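Local coordinates for protein Myo-inositol phosphohydrolase (PDB 4WU3) that probably removes phosphate groups from phytate as a protein-tyrosine-phosphatase-like enzyme, and binds inositol tetrakisphosphate, at residues F116-L121 / A204-L209; F97-L102 / E196-Q201; N90-S95 / D235-Y240; L60-R65 / H241-M246. The protein carries 2 engineered substitutions. All blocks are in the same frame, centred on the assembly; numbering follows the deposited sequence.

Interaction 1. Residues F116-L121 / A204-L209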
# COMPACT_ATOMS: atom_id res chain seq x y z
N PHE A 116 -12.87 20.50 -26.65
CA PHE A 116 -11.71 19.86 -26.04
C PHE A 116 -11.78 20.01 -24.53
O PHE A 116 -11.96 21.11 -24.02
CB PHE A 116 -10.43 20.48 -26.61
CG PHE A 116 -9.16 19.86 -26.10
CD1 PHE A 116 -8.60 18.78 -26.74
CD2 PHE A 116 -8.51 20.39 -25.01
CE1 PHE A 116 -7.43 18.21 -26.27
CE2 PHE A 116 -7.34 19.83 -24.55
CZ PHE A 116 -6.80 18.73 -25.18
N TYR A 117 -11.63 18.89 -23.81
CA TYR A 117 -11.65 18.90 -22.35
C TYR A 117 -10.31 18.41 -21.80
O TYR A 117 -9.91 17.28 -22.02
CB TYR A 117 -12.79 18.03 -21.80
CG TYR A 117 -14.15 18.59 -22.11
CD1 TYR A 117 -14.70 18.47 -23.38
CD2 TYR A 117 -14.89 19.28 -21.15
CE1 TYR A 117 -15.93 19.00 -23.68
CE2 TYR A 117 -16.14 19.82 -21.45
CZ TYR A 117 -16.65 19.67 -22.72
OH TYR A 117 -17.89 20.19 -23.06
N ASP A 118 -9.63 19.30 -21.09
CA ASP A 118 -8.42 18.96 -20.39
C ASP A 118 -8.83 18.34 -19.07
O ASP A 118 -9.43 19.00 -18.23
CB ASP A 118 -7.59 20.23 -20.14
CG ASP A 118 -6.39 19.99 -19.25
OD1 ASP A 118 -5.86 18.85 -19.24
OD2 ASP A 118 -5.96 20.95 -18.57
N VAL A 119 -8.53 17.05 -18.92
CA VAL A 119 -8.76 16.36 -17.67
C VAL A 119 -7.45 16.26 -16.93
O VAL A 119 -6.60 15.41 -17.24
CB VAL A 119 -9.37 14.96 -17.88
CG1 VAL A 119 -9.63 14.28 -16.55
CG2 VAL A 119 -10.66 15.05 -18.69
N ASP A 120 -7.32 17.13 -15.94
CA ASP A 120 -6.11 17.32 -15.15
C ASP A 120 -6.16 16.46 -13.90
O ASP A 120 -6.88 16.79 -12.96
CB ASP A 120 -6.01 18.80 -14.77
CG ASP A 120 -4.80 19.11 -13.93
OD1 ASP A 120 -4.01 18.19 -13.67
OD2 ASP A 120 -4.65 20.30 -13.54
N LEU A 121 -5.39 15.38 -13.88
CA LEU A 121 -5.49 14.39 -12.81
C LEU A 121 -4.55 14.68 -11.64
O LEU A 121 -4.38 13.85 -10.75
CB LEU A 121 -5.23 12.99 -13.37
CG LEU A 121 -6.11 12.56 -14.53
CD1 LEU A 121 -5.58 11.30 -15.20
CD2 LEU A 121 -7.56 12.38 -14.07
N ALA A 204 -10.48 26.34 -24.48
CA ALA A 204 -10.79 24.95 -24.21
C ALA A 204 -11.48 24.78 -22.87
O ALA A 204 -11.65 25.73 -22.12
CB ALA A 204 -9.51 24.11 -24.26
N ASN A 205 -11.90 23.55 -22.58
CA ASN A 205 -12.55 23.23 -21.33
C ASN A 205 -11.62 22.52 -20.36
O ASN A 205 -10.61 21.95 -20.76
CB ASN A 205 -13.75 22.36 -21.61
CG ASN A 205 -14.70 23.01 -22.58
OD1 ASN A 205 -15.49 23.87 -22.20
ND2 ASN A 205 -14.63 22.61 -23.85
N TYR A 206 -11.99 22.53 -19.07
CA TYR A 206 -11.12 22.07 -18.00
C TYR A 206 -11.88 21.27 -16.96
O TYR A 206 -12.99 21.65 -16.57
CB TYR A 206 -10.46 23.27 -17.32
CG TYR A 206 -9.48 22.92 -16.22
CD1 TYR A 206 -8.23 22.42 -16.53
CD2 TYR A 206 -9.80 23.12 -14.87
CE1 TYR A 206 -7.33 22.10 -15.54
CE2 TYR A 206 -8.88 22.82 -13.87
CZ TYR A 206 -7.66 22.30 -14.22
OH TYR A 206 -6.72 21.99 -13.27
N PHE A 207 -11.28 20.18 -16.50
CA PHE A 207 -11.83 19.40 -15.40
C PHE A 207 -10.69 18.87 -14.54
O PHE A 207 -9.71 18.34 -15.05
CB PHE A 207 -12.69 18.26 -15.93
CG PHE A 207 -13.34 17.45 -14.86
CD1 PHE A 207 -14.44 17.94 -14.18
CD2 PHE A 207 -12.85 16.19 -14.52
CE1 PHE A 207 -15.05 17.21 -13.18
CE2 PHE A 207 -13.46 15.44 -13.53
CZ PHE A 207 -14.56 15.95 -12.85
N ARG A 208 -10.82 19.03 -13.23
CA ARG A 208 -9.77 18.66 -12.30
C ARG A 208 -10.21 17.54 -11.37
O ARG A 208 -11.31 17.57 -10.83
CB ARG A 208 -9.38 19.87 -11.45
CG ARG A 208 -8.31 19.60 -10.39
CD ARG A 208 -6.92 19.50 -11.00
NE ARG A 208 -5.85 19.57 -10.00
CZ ARG A 208 -5.31 20.70 -9.55
NH1 ARG A 208 -5.74 21.87 -9.99
NH2 ARG A 208 -4.33 20.67 -8.65
N LEU A 209 -9.34 16.56 -11.21
CA LEU A 209 -9.39 15.61 -10.12
C LEU A 209 -8.08 15.70 -9.41
O LEU A 209 -7.04 15.59 -10.05
CB LEU A 209 -9.53 14.19 -10.64
CG LEU A 209 -10.85 13.88 -11.29
CD1 LEU A 209 -10.85 12.43 -11.74
CD2 LEU A 209 -11.97 14.16 -10.31
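Asp120 OD2 takes two hydrogen bonds: Tyr206 OH donates to it at 2.7 Å on the anti side, 20° out of the carboxylate plane, and His126 NE2 adds the second. Here two neighbouring parallel strands of the central mixed sheet of the phosphatase-like fold, 116-121 and 205-209, run side by side. Arg208 lies alongside Asp120 with OD2 over one face of its guanidinium, so the pairing of Asp120 OD2 with Arg208 NE at 3.8 Å is a long salt bridge of charges alone. Its N-H groups turn to other partners, NE to Arg122 O and NH1 to Glu156. A phenylalanine in place of Tyr206 has no hydroxyl, which would probably leave Asp120 OD2 more dependent on His126 and the ring freer to shift. The backbones exchange regular parallel bonds, among them Asp118 N to Asn205 O at 2.8 Å. On the sheet face that carries Tyr117, Val119 and Phe207, Asn205 stacks its amide on the Tyr117 ring, the planes 17° apart, and sets its CB over that ring, 3.7 Å from the centroid. With CG beside its own backbone N (chi1 -56°), Asn205 can also use ND2, which is shared with Ser114 O. Phe116 O thus takes two bonds from this one residue: Asn205 N at 2.8 Å, and ND2 at 3.1 Å from above the carbonyl plane.

Interaction 2. Residues F97-L102 / E196-Q201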
# COMPACT_ATOMS: atom_id res chain seq x y z
N PHE A 97 1.95 19.40 -19.75
CA PHE A 97 2.35 20.15 -20.93
C PHE A 97 2.60 21.62 -20.62
O PHE A 97 1.92 22.23 -19.77
CB PHE A 97 1.28 20.03 -22.04
CG PHE A 97 -0.15 20.14 -21.54
CD1 PHE A 97 -0.67 21.36 -21.15
CD2 PHE A 97 -0.97 19.02 -21.47
CE1 PHE A 97 -1.98 21.46 -20.68
CE2 PHE A 97 -2.28 19.11 -21.02
CZ PHE A 97 -2.78 20.34 -20.62
N SER A 98 3.59 22.20 -21.31
CA SER A 98 3.77 23.64 -21.35
C SER A 98 2.68 24.24 -22.23
O SER A 98 1.89 23.53 -22.85
CB SER A 98 5.14 24.00 -21.92
OG SER A 98 5.15 23.89 -23.34
N GLU A 99 2.64 25.56 -22.30
CA GLU A 99 1.62 26.22 -23.12
C GLU A 99 1.79 25.90 -24.61
O GLU A 99 0.82 25.60 -25.29
CB GLU A 99 1.68 27.73 -22.90
CG GLU A 99 0.52 28.47 -23.50
CD GLU A 99 0.55 29.95 -23.15
OE1 GLU A 99 1.66 30.50 -23.01
OE2 GLU A 99 -0.53 30.56 -23.03
N LYS A 100 3.01 25.96 -25.12
CA LYS A 100 3.26 25.60 -26.52
C LYS A 100 2.95 24.12 -26.79
O LYS A 100 2.55 23.76 -27.90
CB LYS A 100 4.70 25.91 -26.92
CG LYS A 100 5.02 27.40 -26.99
CD LYS A 100 6.42 27.65 -27.53
CE LYS A 100 6.84 29.09 -27.32
NZ LYS A 100 5.95 30.01 -28.06
N GLU A 101 3.13 23.26 -25.79
CA GLU A 101 2.78 21.85 -25.99
C GLU A 101 1.26 21.68 -26.04
O GLU A 101 0.75 20.86 -26.80
CB GLU A 101 3.41 20.97 -24.91
CG GLU A 101 4.93 20.89 -25.02
CD GLU A 101 5.60 20.22 -23.84
OE1 GLU A 101 5.11 20.35 -22.69
OE2 GLU A 101 6.65 19.58 -24.07
N LEU A 102 0.54 22.46 -25.25
CA LEU A 102 -0.92 22.44 -25.34
C LEU A 102 -1.34 22.89 -26.74
O LEU A 102 -2.21 22.28 -27.38
CB LEU A 102 -1.58 23.33 -24.28
CG LEU A 102 -3.10 23.48 -24.40
CD1 LEU A 102 -3.82 22.15 -24.23
CD2 LEU A 102 -3.66 24.49 -23.41
N GLU A 196 -6.22 25.84 -15.27
CA GLU A 196 -7.57 26.15 -15.73
C GLU A 196 -7.57 27.46 -16.49
O GLU A 196 -8.14 27.57 -17.57
CB GLU A 196 -8.52 26.25 -14.54
CG GLU A 196 -9.91 26.72 -14.92
CD GLU A 196 -10.80 26.92 -13.71
OE1 GLU A 196 -10.30 27.37 -12.65
OE2 GLU A 196 -12.00 26.61 -13.82
N GLU A 197 -6.93 28.47 -15.91
CA GLU A 197 -6.87 29.78 -16.55
C GLU A 197 -6.19 29.67 -17.90
O GLU A 197 -6.68 30.22 -18.88
CB GLU A 197 -6.15 30.80 -15.66
CG GLU A 197 -7.00 31.25 -14.47
CD GLU A 197 -6.22 32.07 -13.46
OE1 GLU A 197 -4.98 31.88 -13.32
OE2 GLU A 197 -6.86 32.90 -12.77
N MET A 198 -5.08 28.95 -17.96
CA MET A 198 -4.31 28.86 -19.20
C MET A 198 -5.12 28.12 -20.24
O MET A 198 -5.18 28.53 -21.40
CB MET A 198 -2.98 28.15 -18.94
CG MET A 198 -1.95 28.31 -20.04
SD MET A 198 -2.10 26.98 -21.23
CE MET A 198 -1.51 25.58 -20.28
N VAL A 199 -5.80 27.05 -19.84
CA VAL A 199 -6.56 26.24 -20.78
C VAL A 199 -7.78 27.00 -21.31
O VAL A 199 -8.09 26.94 -22.49
CB VAL A 199 -6.99 24.90 -20.14
CG1 VAL A 199 -8.04 24.20 -20.99
CG2 VAL A 199 -5.79 23.98 -19.98
N LYS A 200 -8.46 27.70 -20.42
CA LYS A 200 -9.62 28.46 -20.84
C LYS A 200 -9.26 29.65 -21.73
O LYS A 200 -10.04 30.04 -22.59
CB LYS A 200 -10.40 28.92 -19.61
CG LYS A 200 -11.09 27.78 -18.91
CD LYS A 200 -12.09 28.31 -17.91
CE LYS A 200 -12.93 27.18 -17.37
NZ LYS A 200 -13.85 27.67 -16.30
N GLN A 201 -8.08 30.22 -21.54
CA GLN A 201 -7.63 31.32 -22.40
C GLN A 201 -7.36 30.82 -23.81
O GLN A 201 -7.30 31.61 -24.75
CB GLN A 201 -6.38 31.99 -21.82
CG GLN A 201 -6.74 32.99 -20.75
CD GLN A 201 -5.55 33.44 -19.94
OE1 GLN A 201 -4.42 33.42 -20.41
NE2 GLN A 201 -5.81 33.86 -18.70
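Met198 SD is wedged between Leu102 and Glu99, 3.7 Å from Leu102 CD2 and 3.8 Å from Glu99 CG, and the Met198 side chain has the largest share of this small contact between one helix and the start of another with the residue leading into it. Leu102 and Met198 meet tip to tip. The methionine chain bends at chi2 and again at chi3 (-90° and -70°), which turns its CE inward, to 4.2 Å from Phe97 CE1 at the edge of the aromatic ring. Leu102 does double duty: its CD2 also reaches Val199 CG2 at 4.1 Å, while its other methyl, CD1, sits over one face of the Phe97 ring. Apolar packing alone thus joins the two segments in this buried part. The outer side is different in kind. Glu99 crosses Met198 obliquely, touching the sulfur mainly through CG, and its carboxylate goes to Arg193 in a salt bridge; the same arginine also bonds Gln201. Farther round the second helix, exposed Lys200 pairs weakly with Glu196 OE2 on the side turned from the contact. The start of the helix that carries Glu99 and Leu102 is fixed by a capping box: Glu101 N gives to Ser98 OG, the N-cap, at 3.2 Å, and Ser98 N returns a bond to Glu101 OE1 at 2.8 Å. Helix 99-108 leads from strand 91-94 to strand 116-122, and helix 195-201 runs into strand 205-211; Phe97 and Val199 both touch Asp118 on strand 116-122, while Phe97 also meets the ring of His241.

Interaction 3. Residues N90-S95 / D235-Y240. With GOL (glycerol), chain I.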
# COMPACT_ATOMS: atom_id res chain seq x y z
N ASN A 90 -12.45 9.22 -29.29
CA ASN A 90 -12.27 10.66 -29.21
C ASN A 90 -11.51 11.03 -27.96
O ASN A 90 -11.96 11.83 -27.14
CB ASN A 90 -13.62 11.36 -29.26
CG ASN A 90 -14.25 11.31 -30.64
OD1 ASN A 90 -13.56 11.06 -31.63
ND2 ASN A 90 -15.55 11.55 -30.72
N VAL A 91 -10.33 10.47 -27.84
CA VAL A 91 -9.57 10.56 -26.64
C VAL A 91 -8.08 10.70 -26.95
O VAL A 91 -7.59 10.13 -27.93
CB VAL A 91 -9.83 9.30 -25.79
CG1 VAL A 91 -9.02 8.12 -26.31
CG2 VAL A 91 -9.48 9.58 -24.34
N SER A 92 -7.38 11.48 -26.13
CA SER A 92 -5.91 11.48 -26.16
C SER A 92 -5.39 11.60 -24.74
O SER A 92 -6.16 11.76 -23.81
CB SER A 92 -5.35 12.61 -27.05
OG SER A 92 -5.82 13.88 -26.64
N ALA A 93 -4.07 11.49 -24.58
CA ALA A 93 -3.43 11.51 -23.27
C ALA A 93 -1.95 11.86 -23.38
O ALA A 93 -1.34 11.74 -24.44
CB ALA A 93 -3.60 10.16 -22.59
N SER A 94 -1.36 12.28 -22.26
CA SER A 94 0.04 12.68 -22.24
C SER A 94 0.47 13.02 -20.85
O SER A 94 -0.33 13.00 -19.91
CB SER A 94 0.27 13.92 -23.10
OG SER A 94 -0.37 15.05 -22.52
N SER A 95 1.76 13.34 -20.73
CA SER A 95 2.32 14.00 -19.58
C SER A 95 1.74 15.40 -19.44
O SER A 95 1.01 15.87 -20.31
CB SER A 95 3.82 14.18 -19.79
OG SER A 95 4.06 15.21 -20.75
N ASP A 235 -19.94 15.27 -28.68
CA ASP A 235 -18.83 15.45 -29.57
C ASP A 235 -17.57 15.82 -28.79
O ASP A 235 -16.61 16.38 -29.33
CB ASP A 235 -19.17 16.52 -30.59
CG ASP A 235 -19.52 17.83 -29.95
OD1 ASP A 235 -19.91 17.86 -28.77
OD2 ASP A 235 -19.42 18.86 -30.64
N ALA A 236 -17.56 15.51 -27.51
CA ALA A 236 -16.50 15.97 -26.63
C ALA A 236 -15.21 15.20 -26.87
O ALA A 236 -15.23 13.99 -27.06
CB ALA A 236 -16.94 15.84 -25.19
N TRP A 237 -14.09 15.91 -26.86
CA TRP A 237 -12.81 15.26 -26.95
C TRP A 237 -12.14 15.38 -25.59
O TRP A 237 -12.02 16.47 -25.05
CB TRP A 237 -11.94 15.89 -28.03
CG TRP A 237 -10.66 15.18 -28.20
CD1 TRP A 237 -9.58 15.26 -27.37
CD2 TRP A 237 -10.31 14.27 -29.23
NE1 TRP A 237 -8.58 14.45 -27.82
CE2 TRP A 237 -9.00 13.82 -28.96
CE3 TRP A 237 -10.97 13.77 -30.35
CZ2 TRP A 237 -8.34 12.92 -29.79
CZ3 TRP A 237 -10.33 12.87 -31.16
CH2 TRP A 237 -9.02 12.45 -30.88
N LEU A 238 -11.73 14.24 -25.04
CA LEU A 238 -11.10 14.18 -23.72
C LEU A 238 -9.60 13.93 -23.80
O LEU A 238 -9.15 12.98 -24.44
CB LEU A 238 -11.74 13.06 -22.89
CG LEU A 238 -13.20 13.28 -22.48
CD1 LEU A 238 -13.62 12.24 -21.46
CD2 LEU A 238 -13.42 14.68 -21.93
N HIS A 239 -8.83 14.80 -23.16
CA HIS A 239 -7.40 14.63 -23.06
C HIS A 239 -7.03 14.47 -21.60
O HIS A 239 -7.17 15.41 -20.82
CB HIS A 239 -6.66 15.83 -23.65
CG HIS A 239 -5.18 15.67 -23.64
ND1 HIS A 239 -4.50 14.97 -24.61
CD2 HIS A 239 -4.25 16.05 -22.73
CE1 HIS A 239 -3.22 14.94 -24.32
NE2 HIS A 239 -3.03 15.60 -23.19
N TYR A 240 -6.58 13.27 -21.23
CA TYR A 240 -6.19 12.97 -19.86
C TYR A 240 -4.70 13.23 -19.66
O TYR A 240 -3.87 12.90 -20.53
CB TYR A 240 -6.46 11.51 -19.51
CG TYR A 240 -7.90 11.09 -19.62
CD1 TYR A 240 -8.81 11.41 -18.63
CD2 TYR A 240 -8.34 10.34 -20.70
CE1 TYR A 240 -10.13 11.02 -18.73
CE2 TYR A 240 -9.65 9.94 -20.81
CZ TYR A 240 -10.55 10.29 -19.82
OH TYR A 240 -11.88 9.90 -19.94
C1 GOL I . -15.73 11.03 -25.49
O1 GOL I . -14.51 11.80 -25.51
C2 GOL I . -16.71 11.57 -24.46
O2 GOL I . -17.19 10.48 -23.69
C3 GOL I . -17.91 12.25 -25.12
O3 GOL I . -19.12 11.56 -24.80
O HOH W 1 -16.89 12.16 -28.54
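Ser92 OG and His239 ND1 lie 2.7 Å apart in a hydrogen bond, and the other ring nitrogen, His239 NE2, donates to Ser94 OG at 2.8 Å. Both hydroxyls sit at the edge of the imidazole, in its plane, so the ring is pinned at both nitrogens and its rotation is fixed. Ser94 OG in turn donates a hydrogen bond to Ser95 O. Ser92 OG, placed between its backbone N and carbonyl carbon (chi1 57°), also accepts from Trp237 NE1 at 3.1 Å, nearly straight at 173° and in the indole plane. These side chains line one face of two parallel strands whose backbones bond in register, for instance Ser92 N to Leu238 O at 2.9 Å. The indole lies flat against the backbone of Asn90 and Val91, with Asn90 C 3.6 Å above the ring plane. A leucine in place of Trp237 lacks the indole N-H, so the Ser92 hydroxyl would probably be freer to turn and the Asn90-Val91 peptide would lose its flat cover. On the opposite face Val91 CG2 meets the edge of the Tyr240 ring, 3.6 Å from CE2, and the Tyr240 hydroxyl goes on to His256. At the outer end a water bridges Asn90 ND2 and Ala236 O, beside a glycerol probably left from crystallisation. Strand 237-241 is the middle of the five-stranded sheet, between 91-94 and 116-122; strand 65-66 flanks 91-94 beyond, and helix 247-261 covers the face of Val91, Ala93 and Leu238.

Interaction 4. Residues L60-R65 / H241-M246. Engineered in segment 241-246: Ser242 (natural residue Cys). With PO4 (phosphate ion), chain G.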
# COMPACT_ATOMS: atom_id res chain seq x y z
N LEU A 60 4.64 18.23 -29.32
CA LEU A 60 3.76 17.39 -28.54
C LEU A 60 4.51 17.00 -27.27
O LEU A 60 5.73 16.79 -27.31
CB LEU A 60 3.38 16.14 -29.32
CG LEU A 60 2.40 16.32 -30.47
CD1 LEU A 60 2.13 14.98 -31.13
CD2 LEU A 60 1.10 16.95 -30.00
N PRO A 61 3.80 16.90 -26.14
CA PRO A 61 4.47 16.55 -24.90
C PRO A 61 4.82 15.08 -24.79
O PRO A 61 4.43 14.27 -25.62
CB PRO A 61 3.45 16.93 -23.84
CG PRO A 61 2.13 16.74 -24.51
CD PRO A 61 2.35 17.10 -25.96
N ARG A 62 5.54 14.77 -23.73
CA ARG A 62 5.94 13.43 -23.34
C ARG A 62 4.77 12.45 -23.28
O ARG A 62 3.72 12.76 -22.74
CB ARG A 62 6.62 13.53 -21.97
CG ARG A 62 7.03 12.22 -21.32
CD ARG A 62 7.60 12.50 -19.94
NE ARG A 62 8.09 11.29 -19.29
CZ ARG A 62 8.29 11.17 -17.98
NH1 ARG A 62 8.03 12.19 -17.18
NH2 ARG A 62 8.74 10.04 -17.48
N ASN A 63 4.98 11.28 -23.87
CA ASN A 63 4.01 10.19 -23.82
C ASN A 63 2.66 10.54 -24.41
O ASN A 63 1.65 9.96 -24.02
CB ASN A 63 3.83 9.71 -22.37
CG ASN A 63 5.03 8.92 -21.89
OD1 ASN A 63 5.64 8.18 -22.67
ND2 ASN A 63 5.40 9.10 -20.62
N PHE A 64 2.64 11.46 -25.35
CA PHE A 64 1.39 11.78 -26.02
C PHE A 64 0.89 10.58 -26.83
O PHE A 64 1.67 9.94 -27.53
CB PHE A 64 1.54 12.97 -26.96
CG PHE A 64 0.28 13.29 -27.71
CD1 PHE A 64 -0.68 14.12 -27.16
CD2 PHE A 64 0.03 12.70 -28.93
CE1 PHE A 64 -1.85 14.38 -27.82
CE2 PHE A 64 -1.14 12.96 -29.60
CZ PHE A 64 -2.09 13.80 -29.05
N ARG A 65 -0.39 10.27 -26.73
CA ARG A 65 -0.99 9.31 -27.64
C ARG A 65 -2.46 9.59 -27.82
O ARG A 65 -3.09 10.19 -26.95
CB ARG A 65 -0.79 7.87 -27.17
CG ARG A 65 -1.57 7.48 -25.92
CD ARG A 65 -0.83 7.88 -24.65
NE ARG A 65 -1.21 7.08 -23.50
CZ ARG A 65 -0.70 7.23 -22.28
NH1 ARG A 65 0.20 8.17 -22.05
NH2 ARG A 65 -1.10 6.47 -21.29
N HIS A 241 -4.36 13.82 -18.53
CA HIS A 241 -2.95 13.95 -18.20
C HIS A 241 -2.69 13.99 -16.69
O HIS A 241 -3.54 14.38 -15.88
CB HIS A 241 -2.37 15.19 -18.88
CG HIS A 241 -2.50 16.43 -18.07
ND1 HIS A 241 -1.62 16.77 -17.07
CD2 HIS A 241 -3.42 17.42 -18.11
CE1 HIS A 241 -1.99 17.91 -16.52
NE2 HIS A 241 -3.08 18.33 -17.14
N SER A 242 -1.48 13.56 -16.33
CA SER A 242 -1.02 13.59 -14.96
C SER A 242 0.33 14.32 -14.99
O SER A 242 0.47 15.33 -15.70
CB SER A 242 -0.91 12.17 -14.43
OG SER A 242 -0.45 11.28 -15.44
N TYR A 243 1.33 13.85 -14.23
CA TYR A 243 2.66 14.42 -14.40
C TYR A 243 3.40 13.76 -15.57
O TYR A 243 3.84 14.44 -16.50
CB TYR A 243 3.52 14.37 -13.13
CG TYR A 243 4.91 14.88 -13.44
CD1 TYR A 243 5.12 16.23 -13.74
CD2 TYR A 243 6.00 14.03 -13.54
CE1 TYR A 243 6.36 16.71 -14.08
CE2 TYR A 243 7.26 14.50 -13.88
CZ TYR A 243 7.43 15.84 -14.15
OH TYR A 243 8.68 16.33 -14.49
N ALA A 244 3.53 12.43 -15.53
CA ALA A 244 4.37 11.73 -16.49
C ALA A 244 3.56 11.11 -17.63
O ALA A 244 4.12 10.65 -18.61
CB ALA A 244 5.18 10.66 -15.77
N GLY A 245 2.24 11.11 -17.50
CA GLY A 245 1.38 10.48 -18.48
C GLY A 245 1.53 8.97 -18.42
O GLY A 245 1.26 8.26 -19.41
N MET A 246 1.96 8.49 -17.26
CA MET A 246 2.17 7.06 -17.04
C MET A 246 1.05 6.43 -16.21
O MET A 246 0.06 5.98 -16.77
CB MET A 246 3.55 6.83 -16.42
CG MET A 246 4.67 7.20 -17.37
SD MET A 246 6.34 6.94 -16.75
CE MET A 246 6.39 5.15 -16.75
P PO4 G . 1.89 9.72 -13.48
O1 PO4 G . 3.08 8.79 -13.36
O2 PO4 G . 1.44 9.64 -14.92
O3 PO4 G . 2.26 11.13 -13.11
O4 PO4 G . 0.74 9.30 -12.59
O HOH W 2 6.58 14.78 -17.60
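Arg62 and Asn63, the middle residues of a type II beta turn from Pro61 to Phe64, face the loop at Ala244 and Gly245, with the CA atoms of Asn63 and Gly245 6.0 Å apart. That loop is the P-loop of the tyrosine-phosphatase family, the engineered Ser242 standing at the position of its natural cysteine. Two carbonyls on its outer side are each met by a side chain. Asn63 ND2 gives a nearly straight bond to Ala244 O at 2.8 Å, in the plane of its own amide. Arg65 NH1 reaches Gly245 O, also at 2.8 Å, and gives a second bond to Asn63 O at 3.0 Å, both acceptors close to the guanidinium plane; its chain folds back to get there, bent at chi2 (-84°). Arg62 stretches out and lays its guanidinium face on Ala244 CB, 3.5 Å from NH1, while a water links NH1 to Tyr243 O. On the inner side the loop cradles a phosphate ion: Ser242 OG donates to phosphate O2 at 2.6 Å, and Met246 N to the same oxygen at 2.7 Å. Ala244 N gives to phosphate O3 at 3.0 Å, and Arg248 NE adds another bond. The loop joins strand 237-241 to helix 247-261, and the turn leads into strand 65-66, the edge strand beside 91-94.

Interactions 1 and 3 belong to one sheet, their centres 9 Å apart, and are sewn together where Tyr117 N meets Trp237 O at 2.7 Å and Val119 N meets His239 O at 2.9 Å. Interaction 2 lies over the face of interaction 1 that carries Asp118, with Val199 CG2 3.4 Å from Asp118 OD2. Interaction 4 extends strand 237-241 into the phosphate-binding loop, whose Met246 side chain is about 5 Å from a bound inositol tetrakisphosphate. Segment 60-65 is joined to interaction 3 through Ser95 N and Arg62 O, 2.9 Å apart. Interaction 2 also touches the residue just before the loop begins: Phe97 CE2 is 3.5 Å from His241 CD2.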